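Local coordinates for protein (r)-specific enoyl-coa hydratase (Aeromonas punctata, PDB 1IQ6) that catalyses the hydration of short-chain trans-2-enoyl-CoA, of four to six carbons, to (3R)-3-hydroxyacyl-CoA, working as a homodimer with a hot-dog fold, at residues A24-L29 with I52-L57; A59-G64 with D92-E97; A96-T101 with A110-R115. One frame throughout, in Å; residues are numbered along the deposited sequence.

In the fold
From the N terminus the chain lays down strand 11-17, outermost in this chain's sheet, and then helix 20-30. Contact 1 closes the first loop, bringing that helix against the start of helix 55-68. Two residues further along the same helix, contact 2 opens and joins it to strand 93-103, after the chain has passed through strand 76-84. Contact 3 begins on the residues where contact 2 ends, Ala96 and Glu97 being common to both, and closes the hairpin with strand 109-117. Contact 1 closes before the other two open, and none is nested. Contacts 1 and 3 lie on opposite sides of the chain's centre, about 22 Å apart between centres, with helix 55-68 and contact 2 bridging them.

Contact 1: A24-L29 with I52-L57; sequences AAFAAL and IVHGML
The ring of Phe26 has the CB of Leu57 over the middle of one face and the imidazole of His54 at its edge, while the His54 ring receives the CD2 edge of Phe26 on one of its own faces. The two rings form a T-shaped pair, planes at 69° and centroids 4.9 Å apart, in which CD2 of Phe26 comes to 3.4 Å from CG of His54. On the Phe26 face the contact is CH-pi: CB of Leu57 stands 3.8 Å from the centroid of the Phe26 ring, only 11° from its normal. CG of Phe26 lies anti to the backbone N (chi1 -175°), which carries the ring away from its helix and across to the other segment. The Leu57 methyls lie on this same face, near the root of the ring, CD1 of Leu57 at 3.7 Å from CD1 of Phe26 and CD2 of Leu57 against CB of Phe26; CB of Met56 meets the far tip, CZ. The imidazole is held by its NE2, hydrogen-bonded to Asp32 O, and stacks on His37, part of the hydroxyacyl-CoA site assigned by similarity; its ND1 is buried without a polar partner. His54 is also the N-cap residue of helix 55-68, so the packing sets helix 20-30 against the first turn of that central helix, beside strand 76-84, whose Leu82 and Phe84 touch Met56, and against the second subunit, whose Ser60 packs on Phe26.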
ATOM      1  N   ALA B  24       4.573 -14.511  -0.649  1.00 14.84           N
ATOM      2  CA  ALA B  24       5.906 -14.609  -1.236  1.00 16.02           C
ATOM      3  C   ALA B  24       6.031 -13.671  -2.438  1.00 14.48           C
ATOM      4  O   ALA B  24       7.060 -13.015  -2.620  1.00 16.51           O
ATOM      5  CB  ALA B  24       6.190 -16.047  -1.661  1.00 16.05           C
ATOM      6  N   ALA B  25       4.986 -13.608  -3.259  1.00 13.33           N
ATOM      7  CA  ALA B  25       4.999 -12.738  -4.427  1.00 14.31           C
ATOM      8  C   ALA B  25       5.064 -11.274  -3.991  1.00 12.82           C
ATOM      9  O   ALA B  25       5.745 -10.461  -4.617  1.00 14.60           O
ATOM     10  CB  ALA B  25       3.754 -12.979  -5.278  1.00 14.48           C
ATOM     11  N   PHE B  26       4.362 -10.935  -2.913  1.00 13.44           N
ATOM     12  CA  PHE B  26       4.384  -9.558  -2.440  1.00 12.99           C
ATOM     13  C   PHE B  26       5.753  -9.222  -1.864  1.00 12.64           C
ATOM     14  O   PHE B  26       6.245  -8.110  -2.033  1.00 13.20           O
ATOM     15  CB  PHE B  26       3.320  -9.306  -1.370  1.00 12.08           C
ATOM     16  CG  PHE B  26       3.244  -7.865  -0.942  1.00 12.21           C
ATOM     17  CD1 PHE B  26       2.663  -6.912  -1.774  1.00 12.32           C
ATOM     18  CD2 PHE B  26       3.799  -7.451   0.267  1.00 12.65           C
ATOM     19  CE1 PHE B  26       2.636  -5.566  -1.407  1.00 13.84           C
ATOM     20  CE2 PHE B  26       3.778  -6.111   0.644  1.00 12.85           C
ATOM     21  CZ  PHE B  26       3.195  -5.167  -0.197  1.00 12.69           C
ATOM     22  N   ALA B  27       6.361 -10.185  -1.179  1.00 12.93           N
ATOM     23  CA  ALA B  27       7.682  -9.979  -0.603  1.00 13.44           C
ATOM     24  C   ALA B  27       8.664  -9.645  -1.728  1.00 13.96           C
ATOM     25  O   ALA B  27       9.461  -8.717  -1.610  1.00 14.08           O
ATOM     26  CB  ALA B  27       8.134 -11.232   0.138  1.00 14.46           C
ATOM     27  N   ALA B  28       8.587 -10.395  -2.827  1.00 13.78           N
ATOM     28  CA  ALA B  28       9.467 -10.164  -3.969  1.00 14.85           C
ATOM     29  C   ALA B  28       9.261  -8.790  -4.618  1.00 14.49           C
ATOM     30  O   ALA B  28      10.225  -8.129  -4.996  1.00 15.91           O
ATOM     31  CB  ALA B  28       9.268 -11.266  -5.007  1.00 15.75           C
ATOM     32  N   LEU B  29       8.008  -8.362  -4.756  1.00 14.06           N
ATOM     33  CA  LEU B  29       7.707  -7.069  -5.363  1.00 13.98           C
ATOM     34  C   LEU B  29       8.096  -5.890  -4.476  1.00 13.36           C
ATOM     35  O   LEU B  29       8.653  -4.898  -4.951  1.00 14.89           O
ATOM     36  CB  LEU B  29       6.212  -6.967  -5.683  1.00 14.04           C
ATOM     37  CG  LEU B  29       5.658  -7.837  -6.812  1.00 14.69           C
ATOM     38  CD1 LEU B  29       4.141  -7.870  -6.728  1.00 16.29           C
ATOM     39  CD2 LEU B  29       6.116  -7.280  -8.154  1.00 15.46           C
ATOM     40  N   ILE B  52       2.431 -13.710   9.538  1.00 14.62           N
ATOM     41  CA  ILE B  52       1.330 -12.809   9.231  1.00 14.48           C
ATOM     42  C   ILE B  52       1.503 -12.169   7.859  1.00 13.99           C
ATOM     43  O   ILE B  52       2.618 -12.039   7.353  1.00 14.69           O
ATOM     44  CB  ILE B  52       1.206 -11.702  10.304  1.00 15.35           C
ATOM     45  CG1 ILE B  52       2.472 -10.841  10.337  1.00 16.77           C
ATOM     46  CG2 ILE B  52       0.972 -12.339  11.669  1.00 16.23           C
ATOM     47  CD1 ILE B  52       2.391  -9.679  11.311  1.00 20.14           C
ATOM     48  N   VAL B  53       0.383 -11.788   7.253  1.00 13.12           N
ATOM     49  CA  VAL B  53       0.381 -11.154   5.938  1.00 12.03           C
ATOM     50  C   VAL B  53       0.851  -9.698   6.046  1.00 12.03           C
ATOM     51  O   VAL B  53       0.496  -9.009   6.999  1.00 14.50           O
ATOM     52  CB  VAL B  53      -1.049 -11.170   5.342  1.00 11.67           C
ATOM     53  CG1 VAL B  53      -1.074 -10.462   4.000  1.00 13.15           C
ATOM     54  CG2 VAL B  53      -1.532 -12.607   5.203  1.00 13.23           C
ATOM     55  N   HIS B  54       1.646  -9.237   5.081  1.00 12.09           N
ATOM     56  CA  HIS B  54       2.126  -7.851   5.089  1.00 10.87           C
ATOM     57  C   HIS B  54       0.942  -6.898   5.152  1.00 10.77           C
ATOM     58  O   HIS B  54      -0.001  -7.027   4.377  1.00 11.45           O
ATOM     59  CB  HIS B  54       2.872  -7.500   3.804  1.00 10.99           C
ATOM     60  CG  HIS B  54       4.091  -8.322   3.546  1.00 12.94           C
ATOM     61  ND1 HIS B  54       4.034  -9.661   3.228  1.00 13.46           N
ATOM     62  CD2 HIS B  54       5.396  -7.971   3.475  1.00 13.15           C
ATOM     63  CE1 HIS B  54       5.254 -10.100   2.967  1.00 14.16           C
ATOM     64  NE2 HIS B  54       6.098  -9.093   3.110  1.00 14.53           N
ATOM     65  N   GLY B  55       1.009  -5.921   6.050  1.00 11.14           N
ATOM     66  CA  GLY B  55      -0.075  -4.961   6.142  1.00 11.17           C
ATOM     67  C   GLY B  55      -0.253  -4.233   4.817  1.00 10.28           C
ATOM     68  O   GLY B  55      -1.374  -3.924   4.410  1.00 11.04           O
ATOM     69  N   MET B  56       0.850  -3.959   4.125  1.00 10.77           N
ATOM     70  CA  MET B  56       0.751  -3.256   2.853  1.00 10.51           C
ATOM     71  C   MET B  56       0.161  -4.118   1.731  1.00 10.90           C
ATOM     72  O   MET B  56      -0.265  -3.596   0.699  1.00 12.42           O
ATOM     73  CB  MET B  56       2.107  -2.668   2.453  1.00 12.47           C
ATOM     74  CG  MET B  56       2.504  -1.424   3.266  1.00 13.13           C
ATOM     75  SD  MET B  56       1.361  -0.000   3.122  1.00 14.44           S
ATOM     76  CE  MET B  56       1.977   0.728   1.604  1.00 18.02           C
ATOM     77  N   LEU B  57       0.146  -5.436   1.920  1.00 10.82           N
ATOM     78  CA  LEU B  57      -0.472  -6.314   0.931  1.00 11.34           C
ATOM     79  C   LEU B  57      -1.983  -6.232   1.198  1.00 11.50           C
ATOM     80  O   LEU B  57      -2.780  -6.119   0.265  1.00 12.27           O
ATOM     81  CB  LEU B  57       0.032  -7.762   1.076  1.00 11.33           C
ATOM     82  CG  LEU B  57      -0.656  -8.817   0.189  1.00 10.54           C
ATOM     83  CD1 LEU B  57      -0.685  -8.360  -1.261  1.00 11.40           C
ATOM     84  CD2 LEU B  57       0.083 -10.150   0.320  1.00 12.13           C
TER

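Contact 2: A59-G64 with D92-E97; sequences ASLFSG and DEVTAE
Leu61 leaves helix 55-68 with CG anti to the carbonyl carbon (chi1 -72°) and an extended second torsion (chi2 179°), so that CD1 is carried to Val94, while CB, set by the helix backbone, already meets Ala96. Val94 turns CG2 into the crowded position between its backbone N and carbonyl carbon, and this branch is the one that meets the leucine, obliquely, with CD1 of Leu61 at 3.9 Å from CG2 of Val94. Two residues on, the Ala96 methyl meets the base of the same side chain: CB of Leu61 and CB of Ala96 are also 3.9 Å apart. Ala96 lies opposite Leu61 at the closest CA pairing, 6.5 Å between the two CA atoms; with alanine at this point, the axes of helix segment 59-64 and strand segment 93-97 come to 8.4 Å, at a crossing angle of -50°. Phe62 adds looser packing, its CE2 being 4.5 Å from CB of Ala96; it also packs on strands 76-84 and 109-117. No hydrogen bond crosses the contact, which is wholly apolar at its centre. Leu61 also packs on Leu29 of the second subunit, while Ser63 OG is hydrogen-bonded to Asp32 of that subunit. A long central helix laid across the inner, concave face of an antiparallel sheet is the defining feature of the hot-dog fold, the helix being the sausage and the sheet the bun.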
ATOM      1  N   ALA B  59      -3.588  -3.763   2.500  1.00 11.71           N
ATOM      2  CA  ALA B  59      -4.014  -2.439   2.057  1.00 12.36           C
ATOM      3  C   ALA B  59      -4.141  -2.311   0.545  1.00 13.45           C
ATOM      4  O   ALA B  59      -4.900  -1.478   0.051  1.00 11.75           O
ATOM      5  CB  ALA B  59      -3.055  -1.382   2.587  1.00 11.21           C
ATOM      6  N   SER B  60      -3.403  -3.135  -0.189  1.00 12.17           N
ATOM      7  CA  SER B  60      -3.457  -3.086  -1.646  1.00 12.77           C
ATOM      8  C   SER B  60      -4.833  -3.455  -2.203  1.00 13.40           C
ATOM      9  O   SER B  60      -5.167  -3.087  -3.330  1.00 12.90           O
ATOM     10  CB  SER B  60      -2.380  -3.996  -2.240  1.00 15.69           C
ATOM     11  OG  SER B  60      -1.086  -3.499  -1.931  1.00 17.71           O
ATOM     12  N   LEU B  61      -5.634  -4.170  -1.416  1.00 12.97           N
ATOM     13  CA  LEU B  61      -6.970  -4.552  -1.863  1.00 13.59           C
ATOM     14  C   LEU B  61      -7.854  -3.330  -2.084  1.00 14.45           C
ATOM     15  O   LEU B  61      -8.808  -3.381  -2.858  1.00 15.41           O
ATOM     16  CB  LEU B  61      -7.633  -5.492  -0.853  1.00 14.00           C
ATOM     17  CG  LEU B  61      -7.048  -6.908  -0.813  1.00 14.82           C
ATOM     18  CD1 LEU B  61      -7.763  -7.728   0.244  1.00 14.61           C
ATOM     19  CD2 LEU B  61      -7.191  -7.569  -2.185  1.00 15.54           C
ATOM     20  N   PHE B  62      -7.548  -2.230  -1.401  1.00 13.08           N
ATOM     21  CA  PHE B  62      -8.347  -1.018  -1.583  1.00 13.51           C
ATOM     22  C   PHE B  62      -8.216  -0.544  -3.026  1.00 14.59           C
ATOM     23  O   PHE B  62      -9.184  -0.080  -3.623  1.00 15.30           O
ATOM     24  CB  PHE B  62      -7.879   0.088  -0.633  1.00 11.28           C
ATOM     25  CG  PHE B  62      -8.061  -0.238   0.833  1.00 11.41           C
ATOM     26  CD1 PHE B  62      -7.185   0.286   1.781  1.00 11.25           C
ATOM     27  CD2 PHE B  62      -9.101  -1.060   1.267  1.00 11.48           C
ATOM     28  CE1 PHE B  62      -7.332  -0.002   3.139  1.00 11.60           C
ATOM     29  CE2 PHE B  62      -9.263  -1.358   2.625  1.00 11.42           C
ATOM     30  CZ  PHE B  62      -8.379  -0.831   3.565  1.00 12.22           C
ATOM     31  N   SER B  63      -7.017  -0.677  -3.587  1.00 14.42           N
ATOM     32  CA  SER B  63      -6.769  -0.260  -4.963  1.00 15.77           C
ATOM     33  C   SER B  63      -7.704  -1.028  -5.896  1.00 15.49           C
ATOM     34  O   SER B  63      -8.254  -0.465  -6.840  1.00 16.70           O
ATOM     35  CB  SER B  63      -5.305  -0.517  -5.341  1.00 17.01           C
ATOM     36  OG  SER B  63      -4.916   0.277  -6.451  1.00 19.11           O
ATOM     37  N   GLY B  64      -7.888  -2.315  -5.612  1.00 16.43           N
ATOM     38  CA  GLY B  64      -8.766  -3.137  -6.423  1.00 16.49           C
ATOM     39  C   GLY B  64     -10.216  -2.684  -6.352  1.00 16.30           C
ATOM     40  O   GLY B  64     -10.888  -2.568  -7.374  1.00 17.76           O
ATOM     41  N   ASP B  92      -5.515 -17.085   5.993  1.00 15.84           N
ATOM     42  CA  ASP B  92      -6.840 -16.681   6.447  1.00 16.79           C
ATOM     43  C   ASP B  92      -7.476 -15.705   5.472  1.00 15.50           C
ATOM     44  O   ASP B  92      -6.786 -15.004   4.734  1.00 17.48           O
ATOM     45  CB  ASP B  92      -6.761 -16.044   7.836  1.00 16.62           C
ATOM     46  CG  ASP B  92      -6.501 -17.060   8.932  1.00 17.52           C
ATOM     47  OD1 ASP B  92      -6.296 -16.648  10.092  1.00 19.28           O
ATOM     48  OD2 ASP B  92      -6.510 -18.275   8.636  1.00 18.92           O
ATOM     49  N   GLU B  93      -8.803 -15.677   5.465  1.00 15.46           N
ATOM     50  CA  GLU B  93      -9.535 -14.780   4.582  1.00 16.23           C
ATOM     51  C   GLU B  93      -9.741 -13.420   5.241  1.00 15.16           C
ATOM     52  O   GLU B  93      -9.758 -13.306   6.465  1.00 15.85           O
ATOM     53  CB  GLU B  93     -10.894 -15.399   4.232  1.00 18.18           C
ATOM     54  CG  GLU B  93     -11.815 -14.509   3.414  1.00 22.53           C
ATOM     55  CD  GLU B  93     -13.154 -15.166   3.130  1.00 25.50           C
ATOM     56  OE1 GLU B  93     -13.273 -15.877   2.109  1.00 28.67           O
ATOM     57  OE2 GLU B  93     -14.087 -14.981   3.939  1.00 28.40           O
ATOM     58  N   VAL B  94      -9.848 -12.388   4.412  1.00 13.74           N
ATOM     59  CA  VAL B  94     -10.122 -11.039   4.892  1.00 13.62           C
ATOM     60  C   VAL B  94     -11.202 -10.449   4.000  1.00 13.83           C
ATOM     61  O   VAL B  94     -11.468 -10.950   2.905  1.00 13.81           O
ATOM     62  CB  VAL B  94      -8.893 -10.099   4.811  1.00 13.26           C
ATOM     63  CG1 VAL B  94      -7.765 -10.650   5.658  1.00 15.55           C
ATOM     64  CG2 VAL B  94      -8.465  -9.907   3.363  1.00 14.46           C
ATOM     65  N   THR B  95     -11.830  -9.386   4.482  1.00 12.48           N
ATOM     66  CA  THR B  95     -12.854  -8.698   3.714  1.00 12.74           C
ATOM     67  C   THR B  95     -12.451  -7.226   3.653  1.00 11.76           C
ATOM     68  O   THR B  95     -12.188  -6.609   4.686  1.00 12.64           O
ATOM     69  CB  THR B  95     -14.243  -8.833   4.375  1.00 13.84           C
ATOM     70  OG1 THR B  95     -14.613 -10.219   4.430  1.00 17.02           O
ATOM     71  CG2 THR B  95     -15.296  -8.071   3.571  1.00 13.56           C
ATOM     72  N   ALA B  96     -12.360  -6.693   2.439  1.00 11.97           N
ATOM     73  CA  ALA B  96     -12.002  -5.293   2.233  1.00 11.36           C
ATOM     74  C   ALA B  96     -13.314  -4.566   1.969  1.00 11.54           C
ATOM     75  O   ALA B  96     -14.155  -5.055   1.213  1.00 12.51           O
ATOM     76  CB  ALA B  96     -11.062  -5.157   1.042  1.00 13.31           C
ATOM     77  N   GLU B  97     -13.487  -3.406   2.596  1.00 10.43           N
ATOM     78  CA  GLU B  97     -14.721  -2.634   2.444  1.00 10.97           C
ATOM     79  C   GLU B  97     -14.431  -1.154   2.246  1.00 10.74           C
ATOM     80  O   GLU B  97     -13.609  -0.581   2.963  1.00 12.18           O
ATOM     81  CB  GLU B  97     -15.598  -2.801   3.697  1.00 11.45           C
ATOM     82  CG  GLU B  97     -15.983  -4.247   3.999  1.00 14.77           C
ATOM     83  CD  GLU B  97     -16.760  -4.423   5.299  1.00 17.40           C
ATOM     84  OE1 GLU B  97     -16.998  -5.590   5.686  1.00 19.61           O
ATOM     85  OE2 GLU B  97     -17.136  -3.412   5.933  1.00 17.63           O
TER

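Contact 3: A96-T101 with A110-R115; sequences AEVEVT and ATLTTR
Five backbone hydrogen bonds join the strands. Glu97 and Arg115 form a reciprocal pair: Glu97 N gives to Arg115 O at 2.8 Å, and Arg115 N returns to Glu97 O at 2.9 Å, the latter almost straight at 170°. Glu99 and Thr113 repeat the exchange with more bent bonds, Thr113 N lying 2.9 Å from Glu99 O and Glu99 N 3.1 Å from Thr113 O. Thr101 N closes the ladder on Thr111 O at 2.9 Å. Several of these carbonyls also accept CA-H...O contacts, as Thr113 O does from Val98 CA. This is an antiparallel hairpin within the hot-dog sheet, between strand 11-17 and strand 123-132; the backbone of Val98 is hydrogen-bonded to that of Ala12 on the former. Val98, Val100, Leu112 and Thr114 occupy the face turned to helix 55-68, where the CD2 branch of Leu112 comes to 3.8 Å from CG2 of Val100. The one hydroxyl among them, Thr114 OG1, is satisfied by Gln80 NE2. Toward the other face a water bridges two threonines, 2.6 Å from OG1 of Thr101 and 2.9 Å from OG1 of Thr113, while CG2 of Thr101 packs against the same Thr113 hydroxyl.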
ATOM      1  N   ALA B  96     -12.360  -6.693   2.439  1.00 11.97           N
ATOM      2  CA  ALA B  96     -12.002  -5.293   2.233  1.00 11.36           C
ATOM      3  C   ALA B  96     -13.314  -4.566   1.969  1.00 11.54           C
ATOM      4  O   ALA B  96     -14.155  -5.055   1.213  1.00 12.51           O
ATOM      5  CB  ALA B  96     -11.062  -5.157   1.042  1.00 13.31           C
ATOM      6  N   GLU B  97     -13.487  -3.406   2.596  1.00 10.43           N
ATOM      7  CA  GLU B  97     -14.721  -2.634   2.444  1.00 10.97           C
ATOM      8  C   GLU B  97     -14.431  -1.154   2.246  1.00 10.74           C
ATOM      9  O   GLU B  97     -13.609  -0.581   2.963  1.00 12.18           O
ATOM     10  CB  GLU B  97     -15.598  -2.801   3.697  1.00 11.45           C
ATOM     11  CG  GLU B  97     -15.983  -4.247   3.999  1.00 14.77           C
ATOM     12  CD  GLU B  97     -16.760  -4.423   5.299  1.00 17.40           C
ATOM     13  OE1 GLU B  97     -16.998  -5.590   5.686  1.00 19.61           O
ATOM     14  OE2 GLU B  97     -17.136  -3.412   5.933  1.00 17.63           O
ATOM     15  N   VAL B  98     -15.093  -0.543   1.265  1.00 10.74           N
ATOM     16  CA  VAL B  98     -14.943   0.887   1.023  1.00 11.39           C
ATOM     17  C   VAL B  98     -16.334   1.503   0.998  1.00 12.12           C
ATOM     18  O   VAL B  98     -17.313   0.846   0.633  1.00 12.24           O
ATOM     19  CB  VAL B  98     -14.214   1.210  -0.320  1.00 11.35           C
ATOM     20  CG1 VAL B  98     -12.836   0.543  -0.339  1.00 11.90           C
ATOM     21  CG2 VAL B  98     -15.061   0.789  -1.514  1.00 12.09           C
ATOM     22  N   GLU B  99     -16.422   2.757   1.422  1.00 12.27           N
ATOM     23  CA  GLU B  99     -17.692   3.469   1.441  1.00 13.08           C
ATOM     24  C   GLU B  99     -17.447   4.945   1.175  1.00 12.67           C
ATOM     25  O   GLU B  99     -16.562   5.549   1.778  1.00 12.96           O
ATOM     26  CB  GLU B  99     -18.389   3.306   2.794  1.00 13.70           C
ATOM     27  CG  GLU B  99     -19.617   4.202   2.935  1.00 14.75           C
ATOM     28  CD  GLU B  99     -20.407   3.957   4.207  1.00 18.20           C
ATOM     29  OE1 GLU B  99     -21.384   4.700   4.437  1.00 18.27           O
ATOM     30  OE2 GLU B  99     -20.066   3.029   4.972  1.00 19.15           O
ATOM     31  N   VAL B 100     -18.234   5.521   0.271  1.00 12.58           N
ATOM     32  CA  VAL B 100     -18.094   6.938  -0.044  1.00 13.28           C
ATOM     33  C   VAL B 100     -18.590   7.766   1.137  1.00 13.09           C
ATOM     34  O   VAL B 100     -19.722   7.589   1.595  1.00 13.98           O
ATOM     35  CB  VAL B 100     -18.916   7.324  -1.288  1.00 12.99           C
ATOM     36  CG1 VAL B 100     -18.759   8.811  -1.564  1.00 13.37           C
ATOM     37  CG2 VAL B 100     -18.466   6.502  -2.488  1.00 14.19           C
ATOM     38  N   THR B 101     -17.745   8.668   1.633  1.00 13.51           N
ATOM     39  CA  THR B 101     -18.127   9.509   2.764  1.00 14.38           C
ATOM     40  C   THR B 101     -18.247  10.981   2.392  1.00 16.43           C
ATOM     41  O   THR B 101     -18.869  11.757   3.115  1.00 16.96           O
ATOM     42  CB  THR B 101     -17.118   9.391   3.928  1.00 15.65           C
ATOM     43  OG1 THR B 101     -15.819   9.804   3.487  1.00 16.98           O
ATOM     44  CG2 THR B 101     -17.061   7.958   4.432  1.00 17.71           C
ATOM     45  N   ALA B 110     -13.461  12.270  -4.503  1.00 16.68           N
ATOM     46  CA  ALA B 110     -14.258  11.567  -3.515  1.00 15.62           C
ATOM     47  C   ALA B 110     -13.380  11.064  -2.386  1.00 14.58           C
ATOM     48  O   ALA B 110     -12.204  10.758  -2.589  1.00 15.11           O
ATOM     49  CB  ALA B 110     -14.977  10.382  -4.161  1.00 17.07           C
ATOM     50  N   THR B 111     -13.950  11.013  -1.191  1.00 13.53           N
ATOM     51  CA  THR B 111     -13.237  10.482  -0.040  1.00 13.62           C
ATOM     52  C   THR B 111     -14.009   9.238   0.376  1.00 12.57           C
ATOM     53  O   THR B 111     -15.242   9.233   0.381  1.00 13.66           O
ATOM     54  CB  THR B 111     -13.195  11.482   1.129  1.00 14.30           C
ATOM     55  OG1 THR B 111     -12.473  12.650   0.724  1.00 17.47           O
ATOM     56  CG2 THR B 111     -12.502  10.862   2.341  1.00 15.69           C
ATOM     57  N   LEU B 112     -13.282   8.172   0.697  1.00 12.43           N
ATOM     58  CA  LEU B 112     -13.913   6.925   1.106  1.00 11.36           C
ATOM     59  C   LEU B 112     -13.230   6.321   2.320  1.00 11.57           C
ATOM     60  O   LEU B 112     -12.013   6.410   2.461  1.00 12.36           O
ATOM     61  CB  LEU B 112     -13.861   5.893  -0.031  1.00 11.82           C
ATOM     62  CG  LEU B 112     -14.443   6.261  -1.401  1.00 11.46           C
ATOM     63  CD1 LEU B 112     -13.352   6.900  -2.253  1.00 12.18           C
ATOM     64  CD2 LEU B 112     -14.998   5.013  -2.088  1.00 12.12           C
ATOM     65  N   THR B 113     -14.017   5.721   3.204  1.00 12.41           N
ATOM     66  CA  THR B 113     -13.447   5.043   4.358  1.00 12.61           C
ATOM     67  C   THR B 113     -13.077   3.660   3.823  1.00 13.56           C
ATOM     68  O   THR B 113     -13.860   3.026   3.114  1.00 13.26           O
ATOM     69  CB  THR B 113     -14.461   4.954   5.514  1.00 15.29           C
ATOM     70  OG1 THR B 113     -14.560   6.242   6.141  1.00 18.81           O
ATOM     71  CG2 THR B 113     -14.031   3.925   6.550  1.00 17.26           C
ATOM     72  N   THR B 114     -11.868   3.217   4.149  1.00 10.70           N
ATOM     73  CA  THR B 114     -11.338   1.941   3.677  1.00 10.74           C
ATOM     74  C   THR B 114     -10.964   1.053   4.858  1.00 11.30           C
ATOM     75  O   THR B 114     -10.121   1.422   5.674  1.00 11.65           O
ATOM     76  CB  THR B 114     -10.100   2.197   2.807  1.00 10.61           C
ATOM     77  OG1 THR B 114      -9.125   2.918   3.570  1.00 11.35           O
ATOM     78  CG2 THR B 114     -10.479   3.037   1.592  1.00 12.70           C
ATOM     79  N   ARG B 115     -11.587  -0.119   4.936  1.00 11.18           N
ATOM     80  CA  ARG B 115     -11.343  -1.041   6.038  1.00 10.69           C
ATOM     81  C   ARG B 115     -11.104  -2.481   5.620  1.00 10.38           C
ATOM     82  O   ARG B 115     -11.658  -2.952   4.632  1.00 11.03           O
ATOM     83  CB  ARG B 115     -12.535  -1.005   7.002  1.00 11.96           C
ATOM     84  CG  ARG B 115     -12.738   0.366   7.600  1.00 14.22           C
ATOM     85  CD  ARG B 115     -13.922   0.467   8.536  1.00 20.16           C
ATOM     86  NE  ARG B 115     -13.885   1.778   9.179  1.00 24.28           N
ATOM     87  CZ  ARG B 115     -14.889   2.332   9.847  1.00 26.42           C
ATOM     88  NH1 ARG B 115     -14.731   3.532  10.390  1.00 25.08           N
ATOM     89  NH2 ARG B 115     -16.048   1.703   9.964  1.00 26.09           N
TER
HETATM   90  O   HOH W   1     -13.841   8.792   4.857  1.00 24.48           O